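PDB 6EWJ: putative capsular polysaccharide biosynthesis protein from Streptococcus pneumoniae serotype 4, which is probably a pyridoxal phosphate-dependent sugar aminotransferase of the DegT/DnrJ/EryC1 family, acting in teichoic acid biosynthesis. Local coordinates for residues I71-E76 and P260-N265; C142-L147 and G191-F196; S161-K166 and Y229-I234; A215-K218 and D224-E227. One frame throughout, in Å; residues are numbered along the deposited sequence.

How the interactions relate
All four contacts belong to the aminotransferase fold built round a mixed seven-stranded sheet, and three of them gather at helix 225-236. Interactions 3 and 4, with centres about 10 Å apart, use successive parts of that helix, and the salt bridge from Lys163 to Glu227 ties them together. Interaction 1 lies about 9 Å, centre to centre, from interaction 3; the carbonyl of Leu75, in the segment 71-76, receives probable hydrogen bonds from Ser162 and Gln165. Interaction 2 stands apart, about 22 Å, centre to centre, from interaction 1, yet Ile193 and Asp195 make probable hydrogen bonds to Lys218 of interaction 4. Along the chain, the segments of interaction 1 enclose all the others, so distant parts of the sequence meet round one sheet.

Interaction 1. Residues I71-E76 and P260-N265; sequences ILRVLE and PAYKCN
Arg73 reaches from helix 64-74 to the hydroxyl end of Tyr262, which sits in the loop between strand 256-257 and helix 268-299. Its CB points toward that loop, and the chain runs extended from CG to NE. Arg73 CD comes first, 3.4 Å from Tyr262 CE2, approaching obliquely. Arg73 NE follows at 3.5 Å from Tyr262 CZ. A turn at the last torsion (chi4 -77°) then sets one guanidinium face toward the phenol oxygen, its plane 32° from the ring, with Arg73 CZ 3.0 Å from Tyr262 OH. Arg73 NH1 is 2.8 Å from Tyr262 OH, but the angle is too poor for a hydrogen bond, since the oxygen sits over the flat group rather than ahead of an N-H. At the far end NH2 makes a salt bridge with Glu69, one turn back on the same helix. The tyrosine ring also stacks with His99 of the second subunit, so the contact joins helix 64-74, which begins at the cofactor-binding residue Ala64, to a loop at the subunit interface. With Glu69 as the charged partner of Arg73, the link to Tyr262 is van der Waals contact of the phenol end against one guanidinium face, with a probable electrostatic attraction to the oxygen.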
# COMPACT_ATOMS: atom_id res chain seq x y z
N ILE A 71 2.36 10.70 7.60
CA ILE A 71 2.57 11.98 8.29
C ILE A 71 2.34 11.81 9.80
O ILE A 71 3.17 12.20 10.63
CB ILE A 71 1.65 13.08 7.70
CG1 ILE A 71 2.08 13.40 6.26
CG2 ILE A 71 1.69 14.33 8.57
CD1 ILE A 71 1.11 14.24 5.46
N LEU A 72 1.19 11.19 10.14
CA LEU A 72 0.92 10.91 11.52
C LEU A 72 1.96 10.04 12.16
O LEU A 72 2.34 10.27 13.30
CB LEU A 72 -0.47 10.28 11.69
CG LEU A 72 -1.67 11.11 11.27
CD1 LEU A 72 -2.93 10.33 11.65
CD2 LEU A 72 -1.68 12.49 11.91
N ARG A 73 2.44 9.01 11.44
CA ARG A 73 3.47 8.14 12.02
C ARG A 73 4.83 8.84 12.15
O ARG A 73 5.56 8.60 13.11
CB ARG A 73 3.59 6.82 11.26
CG ARG A 73 2.35 5.97 11.35
CD ARG A 73 2.50 4.65 10.65
NE ARG A 73 1.29 3.86 10.80
CZ ARG A 73 0.91 3.18 11.88
NH1 ARG A 73 1.67 3.09 12.97
NH2 ARG A 73 -0.25 2.54 11.86
N VAL A 74 5.14 9.76 11.24
CA VAL A 74 6.41 10.54 11.33
C VAL A 74 6.32 11.47 12.57
O VAL A 74 7.25 11.55 13.39
CB VAL A 74 6.67 11.33 10.05
CG1 VAL A 74 7.69 12.43 10.26
CG2 VAL A 74 7.08 10.37 8.92
N LEU A 75 5.16 12.09 12.74
CA LEU A 75 4.89 12.87 13.96
C LEU A 75 4.79 12.05 15.28
O LEU A 75 4.74 12.65 16.36
CB LEU A 75 3.61 13.69 13.76
CG LEU A 75 3.70 14.77 12.68
CD1 LEU A 75 2.34 15.38 12.48
CD2 LEU A 75 4.75 15.83 13.02
N GLU A 76 4.79 10.72 15.17
CA GLU A 76 4.57 9.77 16.28
C GLU A 76 3.29 10.05 17.09
O GLU A 76 3.25 9.89 18.30
CB GLU A 76 5.81 9.67 17.16
CG GLU A 76 7.03 9.15 16.40
CD GLU A 76 8.28 9.18 17.23
OE1 GLU A 76 8.71 10.26 17.52
OE2 GLU A 76 8.86 8.15 17.62
N PRO A 260 9.65 -2.07 12.18
CA PRO A 260 8.88 -2.96 11.28
C PRO A 260 7.78 -2.17 10.57
O PRO A 260 6.61 -2.22 10.98
CB PRO A 260 8.29 -4.01 12.25
CG PRO A 260 8.76 -3.61 13.63
CD PRO A 260 9.12 -2.16 13.55
N ALA A 261 8.15 -1.48 9.48
CA ALA A 261 7.30 -0.50 8.85
C ALA A 261 6.45 -1.08 7.70
O ALA A 261 6.03 -2.24 7.79
CB ALA A 261 8.11 0.70 8.45
N TYR A 262 6.10 -0.27 6.70
CA TYR A 262 4.89 -0.46 5.89
C TYR A 262 5.33 -0.61 4.42
O TYR A 262 6.56 -0.73 4.13
CB TYR A 262 3.86 0.70 6.10
CG TYR A 262 3.60 0.88 7.55
CD1 TYR A 262 2.65 0.12 8.21
CD2 TYR A 262 4.40 1.76 8.31
CE1 TYR A 262 2.48 0.22 9.61
CE2 TYR A 262 4.25 1.86 9.67
CZ TYR A 262 3.32 1.07 10.31
OH TYR A 262 3.22 1.20 11.67
N LYS A 263 4.37 -0.61 3.51
CA LYS A 263 4.62 -0.99 2.14
C LYS A 263 3.66 -0.17 1.33
O LYS A 263 2.55 -0.61 1.01
CB LYS A 263 4.43 -2.53 2.00
CG LYS A 263 4.66 -3.08 0.63
CD LYS A 263 6.00 -2.65 0.03
CE LYS A 263 6.21 -3.24 -1.36
NZ LYS A 263 7.26 -2.54 -2.14
N CYS A 264 4.07 1.08 1.02
CA CYS A 264 3.21 1.95 0.26
C CYS A 264 3.91 2.87 -0.69
O CYS A 264 3.40 3.95 -1.00
CB CYS A 264 2.32 2.74 1.22
SG CYS A 264 3.21 3.62 2.51
N ASN A 265 5.01 2.40 -1.25
CA ASN A 265 5.77 3.11 -2.30
C ASN A 265 5.02 3.18 -3.62
O ASN A 265 4.07 2.40 -3.85
CB ASN A 265 7.12 2.41 -2.53
CG ASN A 265 6.97 0.96 -2.91
OD1 ASN A 265 6.33 0.17 -2.16
ND2 ASN A 265 7.54 0.55 -4.02

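Interaction 2. Residues C142-L147 and G191-F196; sequences CDYDRL and GSIADF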
# COMPACT_ATOMS: atom_id res chain seq x y z
N CYS A 142 -8.99 25.83 3.02
CA CYS A 142 -9.46 26.45 4.26
C CYS A 142 -8.80 27.82 4.66
O CYS A 142 -7.81 28.26 4.09
CB CYS A 142 -9.30 25.48 5.42
SG CYS A 142 -10.40 24.02 5.20
N ASP A 143 -9.38 28.44 5.68
CA ASP A 143 -8.94 29.76 6.20
C ASP A 143 -7.68 29.53 7.05
O ASP A 143 -7.75 29.41 8.28
CB ASP A 143 -10.12 30.30 7.04
CG ASP A 143 -9.94 31.70 7.55
OD1 ASP A 143 -8.93 32.36 7.29
OD2 ASP A 143 -10.86 32.10 8.32
N TYR A 144 -6.53 29.40 6.38
CA TYR A 144 -5.28 29.08 7.09
C TYR A 144 -4.82 30.19 8.03
O TYR A 144 -4.29 29.88 9.09
CB TYR A 144 -4.19 28.56 6.15
CG TYR A 144 -4.36 27.09 5.92
CD1 TYR A 144 -5.18 26.62 4.90
CD2 TYR A 144 -3.76 26.16 6.79
CE1 TYR A 144 -5.36 25.25 4.70
CE2 TYR A 144 -3.95 24.79 6.61
CZ TYR A 144 -4.74 24.35 5.57
OH TYR A 144 -4.95 23.01 5.39
N ASP A 145 -5.07 31.46 7.71
CA ASP A 145 -4.74 32.50 8.66
C ASP A 145 -5.44 32.27 10.00
O ASP A 145 -4.81 32.41 11.03
CB ASP A 145 -5.09 33.91 8.13
CG ASP A 145 -4.16 34.35 6.99
OD1 ASP A 145 -3.17 33.67 6.69
OD2 ASP A 145 -4.46 35.41 6.39
N ARG A 146 -6.71 31.91 9.97
CA ARG A 146 -7.44 31.63 11.20
C ARG A 146 -6.93 30.35 11.88
O ARG A 146 -6.66 30.33 13.08
CB ARG A 146 -8.92 31.50 10.92
CG ARG A 146 -9.77 31.27 12.16
CD ARG A 146 -9.64 32.41 13.19
NE ARG A 146 -10.24 32.03 14.47
CZ ARG A 146 -11.54 32.03 14.75
NH1 ARG A 146 -12.45 32.39 13.84
NH2 ARG A 146 -11.95 31.65 15.96
N LEU A 147 -6.76 29.29 11.11
CA LEU A 147 -6.20 28.02 11.68
C LEU A 147 -4.87 28.22 12.41
O LEU A 147 -4.72 27.78 13.54
CB LEU A 147 -6.03 26.98 10.58
CG LEU A 147 -7.33 26.30 10.18
CD1 LEU A 147 -7.28 25.68 8.78
CD2 LEU A 147 -7.62 25.22 11.24
N GLY A 191 -0.04 22.64 -0.42
CA GLY A 191 1.27 21.99 -0.25
C GLY A 191 2.22 22.90 0.53
O GLY A 191 2.90 22.45 1.42
N SER A 192 2.17 24.21 0.22
CA SER A 192 3.01 25.23 0.85
C SER A 192 2.35 25.96 2.02
O SER A 192 2.96 26.82 2.62
CB SER A 192 3.44 26.27 -0.19
OG SER A 192 2.37 27.11 -0.58
N ILE A 193 1.12 25.58 2.40
CA ILE A 193 0.37 26.37 3.37
C ILE A 193 0.36 25.71 4.75
O ILE A 193 0.72 26.33 5.75
CB ILE A 193 -1.04 26.61 2.85
CG1 ILE A 193 -0.99 27.24 1.46
CG2 ILE A 193 -1.81 27.52 3.81
CD1 ILE A 193 -2.20 26.94 0.62
N ALA A 194 -0.11 24.48 4.80
CA ALA A 194 -0.11 23.71 6.01
C ALA A 194 1.29 23.27 6.34
O ALA A 194 2.20 23.34 5.51
CB ALA A 194 -1.01 22.51 5.85
N ASP A 195 1.47 22.82 7.58
CA ASP A 195 2.74 22.22 8.00
C ASP A 195 3.09 20.98 7.17
O ASP A 195 4.21 20.82 6.66
CB ASP A 195 2.69 21.90 9.49
CG ASP A 195 2.53 23.13 10.34
OD1 ASP A 195 3.25 24.14 10.10
OD2 ASP A 195 1.70 23.11 11.28
N PHE A 196 2.13 20.10 7.01
CA PHE A 196 2.25 18.95 6.10
C PHE A 196 0.99 18.90 5.25
O PHE A 196 -0.09 19.37 5.70
CB PHE A 196 2.38 17.61 6.88
CG PHE A 196 3.63 17.48 7.69
CD1 PHE A 196 3.72 18.08 8.94
CD2 PHE A 196 4.68 16.72 7.24
CE1 PHE A 196 4.87 17.95 9.70
CE2 PHE A 196 5.83 16.56 7.99
CZ PHE A 196 5.94 17.19 9.22
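Tyr144, in the first turn of helix 144-153, lays one face of its ring under the CG2 methyl of Ile193 and meets the CB of Ala194 further along. This is plain hydrophobic packing of a helix against the loop that enters strand 196-200 of the central mixed sheet of the aminotransferase fold. The two side chains of Tyr144 and Ile193 cross at about a right angle. Ile193 CG2 is set over the root of the ring, nearest Tyr144 CG at 3.3 Å and 3.5 Å from Tyr144 CB, a close fit for carbon atoms. In Ile193 the CG2 branch points away from its own backbone N, while CG1 stands beside that N (chi1 -54°), and it is the CG2 branch that meets the tyrosine. Ala194 comes obliquely on the outer half of the ring, with its CB 3.8 Å from Tyr144 CE2. Leu147, one turn on in the same helix, places CD1 over the centre of the opposite face, 4.0 Å above the plane, so the ring lies between the leucine and the isoleucine. Beyond the apolar contact, strand 172-177 adds Ile173 and Ser175 to the wall round the ring. The polar end of Tyr144 is taken up by a hydrogen bond to Glu136, and the nearest atom of 191-196 to that oxygen is Ala194 CB, 4.0 Å from Tyr144 OH.

Interaction 3. Residues S161-K166 and Y229-I234; sequences SSKWQK and YKEFQI
The indole of Trp164 has Lys163 CE over one face, 3.4 Å above the plane and offset toward the rim, while the carboxylate of Glu231 arrives at its edge. Trp164 NE1 gives a hydrogen bond of 2.7 Å to Glu231 OE1, nearly straight at 173°, with the oxygen close to the ring plane. The ring and carboxylate planes are nevertheless turned 45° against each other, and the N-H meets OE1 on its syn side, somewhat out of the carboxylate plane. On the other oxygen, Lys163 NZ forms a salt bridge of 2.7 Å to Glu231 OE2, also from the syn side. Each oxygen thus has its own donor, which should fix the rotation of the carboxylate. Ser162, at the N-cap of helix 163-168, accepts a capping bond of 3.2 Å from Gln165 N to Ser162 OG. The lysine gets to the acid through a bend at chi3 (82°), which folds its end across the indole; Glu231, extended beyond CG, reaches over from helix 225-236. Lys163 NZ also pairs with Glu227 one turn earlier, so two acids of that helix share one ammonium group. Lys163 and Trp164 on Glu231 thus form a helix-to-helix salt bridge and indole hydrogen bond that join helix 163-168 to helix 225-236 in the aminotransferase fold.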
# COMPACT_ATOMS: atom_id res chain seq x y z
N SER A 161 5.68 15.28 22.78
CA SER A 161 6.13 13.94 23.22
C SER A 161 6.73 13.12 22.07
O SER A 161 6.58 11.91 22.02
CB SER A 161 4.97 13.18 23.88
OG SER A 161 3.92 12.95 22.97
N SER A 162 7.44 13.79 21.17
CA SER A 162 8.23 13.12 20.13
C SER A 162 9.20 14.13 19.54
O SER A 162 9.03 15.34 19.76
CB SER A 162 7.34 12.58 19.01
OG SER A 162 6.88 13.62 18.16
N LYS A 163 10.19 13.64 18.79
CA LYS A 163 11.16 14.50 18.14
C LYS A 163 10.49 15.65 17.38
O LYS A 163 10.70 16.82 17.69
CB LYS A 163 12.04 13.71 17.18
CG LYS A 163 13.08 14.57 16.46
CD LYS A 163 14.10 13.74 15.69
CE LYS A 163 13.57 13.32 14.34
NZ LYS A 163 14.56 12.49 13.59
N TRP A 164 9.64 15.31 16.42
CA TRP A 164 9.05 16.30 15.55
C TRP A 164 8.03 17.18 16.27
O TRP A 164 7.93 18.37 15.99
CB TRP A 164 8.46 15.66 14.29
CG TRP A 164 9.51 15.10 13.40
CD1 TRP A 164 9.67 13.78 13.07
CD2 TRP A 164 10.57 15.81 12.75
NE1 TRP A 164 10.77 13.63 12.25
CE2 TRP A 164 11.35 14.86 12.05
CE3 TRP A 164 10.96 17.16 12.72
CZ2 TRP A 164 12.46 15.23 11.28
CZ3 TRP A 164 12.07 17.52 11.96
CH2 TRP A 164 12.81 16.55 11.25
N GLN A 165 7.32 16.63 17.25
CA GLN A 165 6.40 17.46 18.05
C GLN A 165 7.13 18.53 18.85
O GLN A 165 6.60 19.63 19.04
CB GLN A 165 5.57 16.62 19.02
CG GLN A 165 4.54 15.72 18.34
CD GLN A 165 3.95 14.71 19.32
OE1 GLN A 165 3.79 15.00 20.50
NE2 GLN A 165 3.69 13.50 18.83
N LYS A 166 8.30 18.18 19.38
CA LYS A 166 9.15 19.17 20.06
C LYS A 166 9.62 20.26 19.13
O LYS A 166 9.72 21.39 19.55
CB LYS A 166 10.32 18.56 20.84
CG LYS A 166 10.76 19.38 22.03
CD LYS A 166 11.67 18.66 23.04
CE LYS A 166 11.45 17.16 23.29
NZ LYS A 166 12.25 16.29 22.39
N TYR A 229 12.58 13.57 4.49
CA TYR A 229 12.33 12.77 3.30
C TYR A 229 12.75 11.35 3.57
O TYR A 229 12.00 10.44 3.31
CB TYR A 229 13.12 13.31 2.09
CG TYR A 229 12.96 12.51 0.80
CD1 TYR A 229 11.83 12.67 -0.01
CD2 TYR A 229 13.91 11.59 0.41
CE1 TYR A 229 11.68 11.97 -1.19
CE2 TYR A 229 13.76 10.86 -0.78
CZ TYR A 229 12.66 11.07 -1.57
OH TYR A 229 12.48 10.35 -2.72
N LYS A 230 13.96 11.17 4.09
CA LYS A 230 14.47 9.82 4.41
C LYS A 230 13.57 9.02 5.42
O LYS A 230 13.34 7.81 5.25
CB LYS A 230 15.92 9.92 4.88
CG LYS A 230 16.59 8.59 5.12
CD LYS A 230 18.11 8.71 5.36
CE LYS A 230 18.61 7.33 5.94
NZ LYS A 230 18.47 6.19 4.98
N GLU A 231 12.99 9.71 6.40
CA GLU A 231 12.08 9.06 7.38
C GLU A 231 10.79 8.54 6.73
O GLU A 231 10.30 7.45 7.08
CB GLU A 231 11.72 10.01 8.54
CG GLU A 231 12.83 10.05 9.61
CD GLU A 231 12.60 11.03 10.76
OE1 GLU A 231 11.46 11.21 11.20
OE2 GLU A 231 13.61 11.64 11.22
N PHE A 232 10.23 9.29 5.80
CA PHE A 232 9.04 8.80 5.04
C PHE A 232 9.38 7.59 4.19
O PHE A 232 8.62 6.60 4.13
CB PHE A 232 8.47 9.87 4.14
CG PHE A 232 7.55 10.83 4.82
CD1 PHE A 232 6.21 10.56 4.91
CD2 PHE A 232 8.02 12.00 5.35
CE1 PHE A 232 5.36 11.46 5.55
CE2 PHE A 232 7.17 12.91 5.97
CZ PHE A 232 5.84 12.64 6.08
N GLN A 233 10.54 7.68 3.51
CA GLN A 233 11.00 6.61 2.64
C GLN A 233 11.09 5.31 3.38
O GLN A 233 10.59 4.29 2.89
CB GLN A 233 12.37 6.94 1.98
CG GLN A 233 12.27 7.90 0.82
CD GLN A 233 11.34 7.49 -0.32
OE1 GLN A 233 10.69 8.35 -0.91
NE2 GLN A 233 11.27 6.20 -0.62
N ILE A 234 11.70 5.37 4.56
CA ILE A 234 11.93 4.24 5.43
C ILE A 234 10.61 3.61 5.91
O ILE A 234 10.42 2.39 5.88
CB ILE A 234 12.82 4.67 6.60
CG1 ILE A 234 14.28 4.82 6.14
CG2 ILE A 234 12.84 3.66 7.76
CD1 ILE A 234 14.51 5.28 4.70

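Interaction 4. Residues A215-K218 and D224-E227; sequences ATWK and DDEE
Trp217 and Asp225 meet through a single indole hydrogen bond, made possible by the way each side chain leaves its backbone. In Trp217, at the end of strand 213-217, CG sits between the backbone N and the carbonyl carbon (chi1 56°), and the ring stands across the chain, which turns the NE1 edge toward the start of helix 225-236. Asp225 has CG anti to its carbonyl carbon (chi1 -61°), so that although its CB does not point at the strand, the carboxylate swings back to it. The bond from Trp217 NE1 to Asp225 OD1 is 2.8 Å long, with an N-H to acceptor angle of 162°. The oxygen lies almost in the indole plane, whereas the N-H meets OD1 on its anti side, out of the carboxylate plane. Further round the ring, Trp217 CZ2 approaches the backbone oxygen Asp225 O at 3.5 Å. This is a short strand-to-helix connection in the aminotransferase fold: strand 213-217 of the mixed sheet passes through a short loop into helix 225-236, and Met228 and Tyr229 of that helix also touch the indole. At the N-cap of the helix stands Asp224, and Asp224 OD1 accepts from Glu227 N at 3.1 Å, the donor standing above the carboxylate plane.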
# COMPACT_ATOMS: atom_id res chain seq x y z
N ALA A 215 2.87 12.89 0.09
CA ALA A 215 3.09 13.73 1.27
C ALA A 215 4.15 14.77 0.98
O ALA A 215 5.21 14.49 0.40
CB ALA A 215 3.57 12.89 2.43
N THR A 216 3.88 15.98 1.43
CA THR A 216 4.87 17.01 1.43
C THR A 216 4.69 17.90 2.67
O THR A 216 3.78 17.69 3.48
CB THR A 216 4.83 17.82 0.10
OG1 THR A 216 6.00 18.66 -0.01
CG2 THR A 216 3.54 18.68 0.02
N TRP A 217 5.58 18.89 2.80
CA TRP A 217 5.61 19.77 3.93
C TRP A 217 6.14 21.12 3.50
O TRP A 217 6.99 21.21 2.63
CB TRP A 217 6.46 19.21 5.09
CG TRP A 217 7.88 18.87 4.72
CD1 TRP A 217 8.99 19.70 4.82
CD2 TRP A 217 8.34 17.63 4.22
NE1 TRP A 217 10.12 19.02 4.39
CE2 TRP A 217 9.73 17.74 4.02
CE3 TRP A 217 7.70 16.42 3.89
CZ2 TRP A 217 10.49 16.69 3.53
CZ3 TRP A 217 8.47 15.36 3.38
CH2 TRP A 217 9.84 15.52 3.21
N LYS A 218 5.65 22.17 4.14
CA LYS A 218 6.16 23.48 3.79
C LYS A 218 7.55 23.70 4.41
O LYS A 218 7.89 23.15 5.46
CB LYS A 218 5.14 24.57 4.14
CG LYS A 218 5.10 25.03 5.58
CD LYS A 218 4.01 26.09 5.70
CE LYS A 218 3.95 26.68 7.10
NZ LYS A 218 2.75 27.55 7.17
N ASP A 224 14.95 19.57 8.74
CA ASP A 224 15.95 19.15 7.75
C ASP A 224 15.21 18.34 6.69
O ASP A 224 14.72 17.22 6.98
CB ASP A 224 17.04 18.32 8.44
CG ASP A 224 18.11 17.81 7.49
OD1 ASP A 224 17.84 17.52 6.31
OD2 ASP A 224 19.26 17.73 7.95
N ASP A 225 15.10 18.91 5.48
CA ASP A 225 14.25 18.30 4.42
C ASP A 225 14.72 16.92 3.95
O ASP A 225 13.90 16.04 3.67
CB ASP A 225 14.13 19.24 3.22
CG ASP A 225 13.49 20.56 3.57
OD1 ASP A 225 12.46 20.54 4.29
OD2 ASP A 225 14.01 21.60 3.13
N GLU A 226 16.04 16.72 3.87
CA GLU A 226 16.58 15.40 3.47
C GLU A 226 16.32 14.35 4.54
O GLU A 226 15.98 13.20 4.21
CB GLU A 226 18.08 15.46 3.14
CG GLU A 226 18.42 16.15 1.83
CD GLU A 226 17.81 15.49 0.60
OE1 GLU A 226 17.62 14.26 0.55
OE2 GLU A 226 17.50 16.22 -0.36
N GLU A 227 16.50 14.74 5.81
CA GLU A 227 16.25 13.83 6.95
C GLU A 227 14.76 13.44 6.98
O GLU A 227 14.41 12.27 7.18
CB GLU A 227 16.68 14.48 8.27
CG GLU A 227 16.40 13.71 9.56
CD GLU A 227 16.75 14.50 10.82
OE1 GLU A 227 17.50 15.51 10.75
OE2 GLU A 227 16.26 14.14 11.92